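Local coordinates for protein ZmpA Glycopeptidase (Clostridium perfringens, PDB 6XSX) that is the M60-family catalytic module of a bacterial metalloprotease, a glycopeptidase that probably cleaves the peptide chain of glycosylated proteins, at residues Val63-Glu68 against Pro135-Glu140; Gly70-Lys75 against Asn124-Glu129; Tyr53-Gly58 against Ile100-Lys105. All coordinates share one frame; numbering follows the deposited sequence.

Contact 1. Residues Val63-Glu68 against Pro135-Glu140; sequences VYVDVE and PKIRIE. With EDO (1,2-ethanediol), chain F.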
# COMPACT_ATOMS: atom_id res chain seq x y z
N VAL A 63 -37.19 8.88 -1.75
CA VAL A 63 -36.08 9.71 -2.21
C VAL A 63 -36.58 10.57 -3.36
O VAL A 63 -37.16 10.06 -4.31
CB VAL A 63 -34.86 8.87 -2.61
CG1 VAL A 63 -33.69 9.76 -3.03
CG2 VAL A 63 -34.44 7.92 -1.51
N TYR A 64 -36.35 11.87 -3.23
CA TYR A 64 -36.71 12.84 -4.25
C TYR A 64 -35.47 13.23 -5.03
O TYR A 64 -34.44 13.55 -4.44
CB TYR A 64 -37.39 14.04 -3.60
CG TYR A 64 -38.76 13.70 -3.07
CD1 TYR A 64 -39.86 13.69 -3.91
CD2 TYR A 64 -38.94 13.34 -1.74
CE1 TYR A 64 -41.12 13.36 -3.43
CE2 TYR A 64 -40.19 13.00 -1.26
CZ TYR A 64 -41.28 13.01 -2.10
OH TYR A 64 -42.51 12.68 -1.61
N VAL A 65 -35.58 13.17 -6.37
CA VAL A 65 -34.46 13.38 -7.27
C VAL A 65 -34.84 14.47 -8.27
O VAL A 65 -35.86 14.37 -8.96
CB VAL A 65 -34.09 12.07 -7.99
CG1 VAL A 65 -33.01 12.29 -9.05
CG2 VAL A 65 -33.68 10.96 -7.02
N ASP A 66 -34.01 15.51 -8.35
CA ASP A 66 -34.17 16.55 -9.35
C ASP A 66 -32.95 16.57 -10.26
O ASP A 66 -31.84 16.84 -9.80
CB ASP A 66 -34.47 17.89 -8.67
CG ASP A 66 -34.49 19.10 -9.59
OD1 ASP A 66 -34.45 18.92 -10.83
OD2 ASP A 66 -34.54 20.22 -9.07
N VAL A 67 -33.16 16.23 -11.54
CA VAL A 67 -32.19 16.43 -12.62
C VAL A 67 -32.92 17.11 -13.77
O VAL A 67 -34.16 17.11 -13.79
CB VAL A 67 -31.56 15.10 -13.11
CG1 VAL A 67 -30.74 14.41 -12.03
CG2 VAL A 67 -32.60 14.15 -13.69
N GLU A 68 -32.17 17.65 -14.74
CA GLU A 68 -32.77 18.12 -15.98
C GLU A 68 -33.46 16.96 -16.66
O GLU A 68 -32.93 15.85 -16.68
CB GLU A 68 -31.70 18.61 -16.96
CG GLU A 68 -31.10 19.94 -16.60
CD GLU A 68 -30.02 20.37 -17.58
OE1 GLU A 68 -30.17 20.07 -18.79
OE2 GLU A 68 -29.03 20.96 -17.13
N PRO A 135 -27.47 17.29 -9.91
CA PRO A 135 -28.65 16.73 -9.25
C PRO A 135 -28.82 17.26 -7.83
O PRO A 135 -27.85 17.59 -7.15
CB PRO A 135 -28.35 15.22 -9.19
CG PRO A 135 -27.29 14.99 -10.24
CD PRO A 135 -26.47 16.27 -10.28
N LYS A 136 -30.09 17.35 -7.41
CA LYS A 136 -30.43 17.59 -6.03
C LYS A 136 -31.24 16.40 -5.56
O LYS A 136 -32.10 15.92 -6.31
CB LYS A 136 -31.30 18.85 -5.89
CG LYS A 136 -30.61 20.16 -6.21
CD LYS A 136 -31.60 21.25 -6.59
CE LYS A 136 -30.97 22.62 -6.69
NZ LYS A 136 -30.33 23.00 -5.41
N ILE A 137 -30.96 15.90 -4.35
CA ILE A 137 -31.79 14.84 -3.81
C ILE A 137 -32.13 15.14 -2.36
O ILE A 137 -31.41 15.87 -1.67
CB ILE A 137 -31.19 13.42 -4.01
CG1 ILE A 137 -30.15 13.06 -2.95
CG2 ILE A 137 -30.67 13.20 -5.43
CD1 ILE A 137 -29.88 11.58 -2.87
N ARG A 138 -33.25 14.55 -1.93
CA ARG A 138 -33.68 14.57 -0.54
C ARG A 138 -34.12 13.16 -0.16
O ARG A 138 -34.78 12.48 -0.93
CB ARG A 138 -34.83 15.56 -0.38
CG ARG A 138 -35.22 15.84 1.06
CD ARG A 138 -36.13 17.05 1.15
NE ARG A 138 -37.31 16.98 0.29
CZ ARG A 138 -38.41 16.30 0.57
NH1 ARG A 138 -38.49 15.61 1.70
NH2 ARG A 138 -39.43 16.32 -0.27
N ILE A 139 -33.74 12.74 1.06
CA ILE A 139 -34.08 11.42 1.55
C ILE A 139 -35.01 11.58 2.75
O ILE A 139 -34.65 12.25 3.72
CB ILE A 139 -32.81 10.60 1.87
CG1 ILE A 139 -31.92 10.44 0.64
CG2 ILE A 139 -33.17 9.25 2.47
CD1 ILE A 139 -30.49 10.04 0.95
N GLU A 140 -36.17 10.91 2.71
CA GLU A 140 -37.10 10.90 3.83
C GLU A 140 -37.14 9.50 4.44
O GLU A 140 -37.14 8.50 3.72
CB GLU A 140 -38.52 11.20 3.34
CG GLU A 140 -38.76 12.63 2.91
CD GLU A 140 -40.21 12.92 2.52
OE1 GLU A 140 -41.04 11.97 2.48
OE2 GLU A 140 -40.52 14.10 2.24
C1 EDO F . -34.91 18.11 -3.66
O1 EDO F . -35.98 17.99 -2.73
C2 EDO F . -35.04 17.14 -4.76
O2 EDO F . -36.28 17.29 -5.42
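V63-D66 and K136-E140 are adjacent antiparallel strands of a four-stranded sheet in the M60 module. Y64 faces R138 in a hydrogen-bonded pair. Y64 N donates to R138 O at 2.9 Å, and R138 N to Y64 O at 3.0 Å. D66 and K136 form the next such pair.

On the sheet face of Y64, the NH2 end of the R138 guanidinium lies over one face of the tyrosine ring, near its CD2-CE2 side. The two planes are 20° apart, with R138 NH2 3.4 Å from Y64 CD2. The arginine chain bends at chi3 (53°), bringing its end over the ring. R138 NH1 donates to E140 OE2 at 2.6 Å. The N-H...O bond of this salt bridge is nearly straight (172°), with the carboxylate oxygen in the guanidinium plane. A 1,2-ethanediol makes a weak bond with R138 NE. D66 OD1 forms a salt bridge with R133, not with K136 beside it.

The other face is apolar. V65 CG2 meets I137 CG2, and V63 CG1 meets I139 CG1, both at 4.1 Å.

Aliphatic groups are thus buried on one face. On the partly exposed one, E140 helps hold the guanidinium over the ring and probably balances its charge.

Contact 2. Residues Gly70-Lys75 against Asn124-Glu129; sequences GKPTPK and NPYTSE
P72 packs on the ring of Y126. P72 CB sits 3.7 Å from the ring centroid, only 11° off the ring normal. This is a CH-pi contact over the middle of one face. P72 CG extends over the same ring, toward CD1. Y126 CB points toward G70-K75, and with ring CG anti to the carbonyl carbon (chi1 -57°) the ring is carried against P72.

The far end of the ring is polar. T73 O lies 3.5 Å from Y126 CE2, in an oblique approach. K75 CE comes to 3.5 Å from Y126 OH, and the lysine chain crosses the tyrosine at about a right angle. No direct hydrogen bond joins the two segments. One water bridges them instead. It donates to T73 O at 2.7 Å, accepts from K75 NZ at 2.9 Å, and bonds Y126 OH at 2.6 Å. Three groups from both sides thus meet at a single point.

A second packing point is P74 on N124, side by side. P74 CB is 3.5 Å from N124 OD1. The same oxygen lies in the plane of the Y126 ring, at its edge.

The next shell fixes the N124 amide: ND2 donates to Q28 O, and OD1 accepts from Q131 NE2, which also bonds P72 O and so ties both segments. P125 is the centre of an inverse gamma turn, which kinks the chain just before Y126; its closing bond is weak.

G70-K75 links strands 60-66 and 75-80. N124-E129 leaves strand 117-123 and enters helix 128-131, with T127 as N-cap; T127 N also bonds E130 OE1, consistent with a capping box. K75 and S123 are hydrogen-bonded through their backbones, where strands 75-80 and 117-123 lie side by side.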
# COMPACT_ATOMS: atom_id res chain seq x y z
N GLY A 70 -34.62 14.13 -18.88
CA GLY A 70 -33.95 13.29 -19.87
C GLY A 70 -32.48 13.01 -19.55
O GLY A 70 -31.84 12.25 -20.27
N LYS A 71 -31.94 13.64 -18.50
CA LYS A 71 -30.53 13.51 -18.14
C LYS A 71 -30.32 12.36 -17.16
O LYS A 71 -31.22 12.00 -16.41
CB LYS A 71 -30.03 14.80 -17.48
CG LYS A 71 -29.90 16.01 -18.40
CD LYS A 71 -29.14 15.74 -19.67
CE LYS A 71 -29.14 16.95 -20.59
NZ LYS A 71 -28.34 16.68 -21.81
N PRO A 72 -29.12 11.74 -17.12
CA PRO A 72 -28.88 10.63 -16.20
C PRO A 72 -28.97 11.03 -14.72
O PRO A 72 -28.67 12.16 -14.34
CB PRO A 72 -27.50 10.10 -16.62
CG PRO A 72 -26.84 11.28 -17.31
CD PRO A 72 -27.97 12.03 -17.99
N THR A 73 -29.42 10.08 -13.90
CA THR A 73 -29.70 10.30 -12.50
C THR A 73 -28.61 9.66 -11.65
O THR A 73 -28.06 8.62 -12.04
CB THR A 73 -31.05 9.67 -12.11
OG1 THR A 73 -31.03 8.28 -12.47
CG2 THR A 73 -32.23 10.37 -12.76
N PRO A 74 -28.29 10.24 -10.47
CA PRO A 74 -27.36 9.62 -9.52
C PRO A 74 -28.00 8.35 -8.95
O PRO A 74 -29.18 8.09 -9.17
CB PRO A 74 -27.21 10.67 -8.41
CG PRO A 74 -28.48 11.50 -8.50
CD PRO A 74 -28.83 11.52 -9.97
N LYS A 75 -27.17 7.58 -8.24
CA LYS A 75 -27.57 6.33 -7.62
C LYS A 75 -27.38 6.44 -6.11
O LYS A 75 -26.56 7.23 -5.62
CB LYS A 75 -26.76 5.19 -8.25
CG LYS A 75 -27.15 4.92 -9.70
CD LYS A 75 -26.03 4.53 -10.65
CE LYS A 75 -26.43 4.59 -12.11
NZ LYS A 75 -27.79 4.07 -12.38
N ASN A 124 -22.50 9.24 -8.20
CA ASN A 124 -22.96 10.06 -9.31
C ASN A 124 -21.93 10.00 -10.44
O ASN A 124 -21.21 10.97 -10.66
CB ASN A 124 -23.24 11.51 -8.90
CG ASN A 124 -24.02 12.26 -9.96
OD1 ASN A 124 -24.80 11.67 -10.69
ND2 ASN A 124 -23.80 13.56 -10.05
N PRO A 125 -21.84 8.87 -11.18
CA PRO A 125 -20.71 8.62 -12.06
C PRO A 125 -20.87 9.21 -13.47
O PRO A 125 -20.72 8.51 -14.47
CB PRO A 125 -20.66 7.08 -12.03
CG PRO A 125 -22.13 6.69 -11.99
CD PRO A 125 -22.82 7.77 -11.17
N TYR A 126 -21.17 10.51 -13.53
CA TYR A 126 -21.40 11.21 -14.78
C TYR A 126 -20.66 12.54 -14.77
O TYR A 126 -20.41 13.12 -13.72
CB TYR A 126 -22.90 11.44 -15.01
CG TYR A 126 -23.69 10.16 -15.02
CD1 TYR A 126 -23.71 9.32 -16.13
CD2 TYR A 126 -24.40 9.76 -13.89
CE1 TYR A 126 -24.42 8.14 -16.13
CE2 TYR A 126 -25.11 8.57 -13.87
CZ TYR A 126 -25.11 7.75 -14.99
OH TYR A 126 -25.81 6.58 -14.96
N THR A 127 -20.34 13.03 -15.97
CA THR A 127 -19.69 14.33 -16.13
C THR A 127 -20.74 15.43 -16.27
O THR A 127 -21.90 15.16 -16.59
CB THR A 127 -18.79 14.32 -17.37
OG1 THR A 127 -19.65 14.30 -18.51
CG2 THR A 127 -17.83 13.14 -17.40
N SER A 128 -20.31 16.66 -16.01
CA SER A 128 -21.08 17.87 -16.25
C SER A 128 -21.71 17.85 -17.63
O SER A 128 -22.91 18.07 -17.77
CB SER A 128 -20.20 19.08 -16.10
OG SER A 128 -20.07 19.38 -14.73
N GLU A 129 -20.87 17.59 -18.65
CA GLU A 129 -21.32 17.59 -20.03
C GLU A 129 -22.45 16.57 -20.21
O GLU A 129 -23.40 16.84 -20.92
CB GLU A 129 -20.15 17.41 -21.00
O HOH W 1 -28.11 6.59 -13.76

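Contact 3. Residues Tyr53-Gly58 against Ile100-Lys105; sequences YAVKSG and ITIPEK
This contact lies where the end of strand 49-56, in the large mixed sheet, meets the exit of strand 96-101, in the four-stranded sheet. V55 and I102 meet between the two. V55 CG2 is 3.8 Å from I102 CG2, and the two side chains cross at about a right angle. I102 CB also rests 3.5 Å from K56 O.

Beyond them the chains are joined by polar bonds. G58 N donates to I102 O at 2.8 Å. The next carbonyl, P103 O, accepts from S57 OG at 2.6 Å. With chi1 at -76°, S57 OG stands beside its own backbone N and reaches P103. A water donates to the same hydroxyl at 2.6 Å and accepts from K105 N at 2.7 Å. S57 OG is thus donor and acceptor at once. S57 CB packs on E104 CB, while the carboxylate of E104 is engaged by K116.

G58 has a positive phi (87°), readily adopted without a side chain, and leads into strand 60-66. F78 and I61 pack around V55 and I102. An aliphatic pair enclosed here, with cross-segment hydrogen bonds at its margin, is consistent with two sheets packed face to face, as at the edge of a beta-sandwich.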
# COMPACT_ATOMS: atom_id res chain seq x y z
N TYR A 53 -27.09 8.96 6.54
CA TYR A 53 -28.31 8.23 6.85
C TYR A 53 -28.07 6.73 7.02
O TYR A 53 -27.36 6.11 6.23
CB TYR A 53 -29.38 8.43 5.78
CG TYR A 53 -29.92 9.83 5.71
CD1 TYR A 53 -30.47 10.45 6.83
CD2 TYR A 53 -29.89 10.55 4.52
CE1 TYR A 53 -30.96 11.74 6.78
CE2 TYR A 53 -30.37 11.85 4.45
CZ TYR A 53 -30.90 12.45 5.58
OH TYR A 53 -31.39 13.72 5.51
N ALA A 54 -28.74 6.18 8.04
CA ALA A 54 -28.79 4.76 8.31
C ALA A 54 -30.19 4.24 8.00
O ALA A 54 -31.17 4.96 8.17
CB ALA A 54 -28.45 4.48 9.76
N VAL A 55 -30.26 2.98 7.57
CA VAL A 55 -31.53 2.31 7.30
C VAL A 55 -31.44 0.86 7.78
O VAL A 55 -30.35 0.31 7.93
CB VAL A 55 -31.89 2.38 5.80
CG1 VAL A 55 -32.34 3.78 5.39
CG2 VAL A 55 -30.74 1.91 4.92
N LYS A 56 -32.62 0.27 8.01
CA LYS A 56 -32.80 -1.14 8.28
C LYS A 56 -33.24 -1.82 6.99
O LYS A 56 -34.07 -1.27 6.26
CB LYS A 56 -33.91 -1.34 9.32
CG LYS A 56 -33.66 -0.70 10.67
CD LYS A 56 -34.82 -0.85 11.63
CE LYS A 56 -34.55 -0.12 12.93
NZ LYS A 56 -35.56 -0.44 13.97
N SER A 57 -32.72 -3.04 6.74
CA SER A 57 -33.20 -3.85 5.63
C SER A 57 -34.72 -3.98 5.74
O SER A 57 -35.23 -4.20 6.82
CB SER A 57 -32.50 -5.19 5.58
OG SER A 57 -31.17 -5.06 5.06
N GLY A 58 -35.42 -3.84 4.61
CA GLY A 58 -36.86 -4.04 4.60
C GLY A 58 -37.66 -2.79 4.96
O GLY A 58 -38.89 -2.81 4.90
N ILE A 100 -38.59 3.42 -2.06
CA ILE A 100 -37.59 2.37 -2.08
C ILE A 100 -37.70 1.49 -0.83
O ILE A 100 -37.70 1.99 0.30
CB ILE A 100 -36.16 2.94 -2.23
CG1 ILE A 100 -36.02 3.77 -3.51
CG2 ILE A 100 -35.13 1.81 -2.20
CD1 ILE A 100 -34.85 4.70 -3.49
N THR A 101 -37.75 0.17 -1.08
CA THR A 101 -37.58 -0.84 -0.05
C THR A 101 -36.09 -1.16 0.06
O THR A 101 -35.45 -1.55 -0.92
CB THR A 101 -38.45 -2.08 -0.31
OG1 THR A 101 -39.81 -1.63 -0.34
CG2 THR A 101 -38.33 -3.15 0.76
N ILE A 102 -35.53 -0.97 1.26
CA ILE A 102 -34.12 -1.24 1.47
C ILE A 102 -33.89 -2.74 1.34
O ILE A 102 -34.59 -3.53 1.96
CB ILE A 102 -33.63 -0.66 2.81
CG1 ILE A 102 -33.79 0.86 2.85
CG2 ILE A 102 -32.19 -1.09 3.10
CD1 ILE A 102 -33.11 1.59 1.68
N PRO A 103 -32.92 -3.21 0.51
CA PRO A 103 -32.71 -4.65 0.35
C PRO A 103 -32.01 -5.29 1.55
O PRO A 103 -31.61 -4.61 2.50
CB PRO A 103 -31.82 -4.71 -0.91
CG PRO A 103 -31.03 -3.42 -0.86
CD PRO A 103 -32.00 -2.40 -0.29
N GLU A 104 -31.85 -6.62 1.47
CA GLU A 104 -31.32 -7.40 2.56
C GLU A 104 -30.28 -8.38 2.02
O GLU A 104 -30.55 -9.11 1.07
CB GLU A 104 -32.47 -8.13 3.26
CG GLU A 104 -32.03 -8.92 4.49
CD GLU A 104 -33.12 -9.72 5.19
OE1 GLU A 104 -34.27 -9.70 4.71
OE2 GLU A 104 -32.81 -10.37 6.22
N LYS A 105 -29.09 -8.38 2.63
CA LYS A 105 -28.04 -9.32 2.26
C LYS A 105 -28.35 -10.69 2.87
O LYS A 105 -28.99 -10.76 3.91
CB LYS A 105 -26.68 -8.78 2.70
CG LYS A 105 -26.13 -7.61 1.89
CD LYS A 105 -25.98 -7.93 0.41
CE LYS A 105 -25.20 -6.87 -0.33
NZ LYS A 105 -24.74 -7.34 -1.66
O HOH W 2 -29.16 -6.66 4.77

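Contacts 1 and 3 both involve the four-stranded sheet. Strand 60-66 of contact 1 neighbours strand 96-101 of contact 3, and V63 touches I100. I139 packs on Y53 of the large mixed sheet, so these contacts are also joined across the two sheets. Contact 1 is regular strand pairing with a buried face and a charged outer one. Contact 3 has a small apolar interior with exposed residues around it, held by a backbone bond and a serine hydroxyl. Contact 2, partly buried and in loops, has no direct hydrogen bond and depends on proline packing and a shared water. It adjoins contact 1, where P135 meets P74 and N124, and V67 meets T73. Contacts 2 and 3 do not touch.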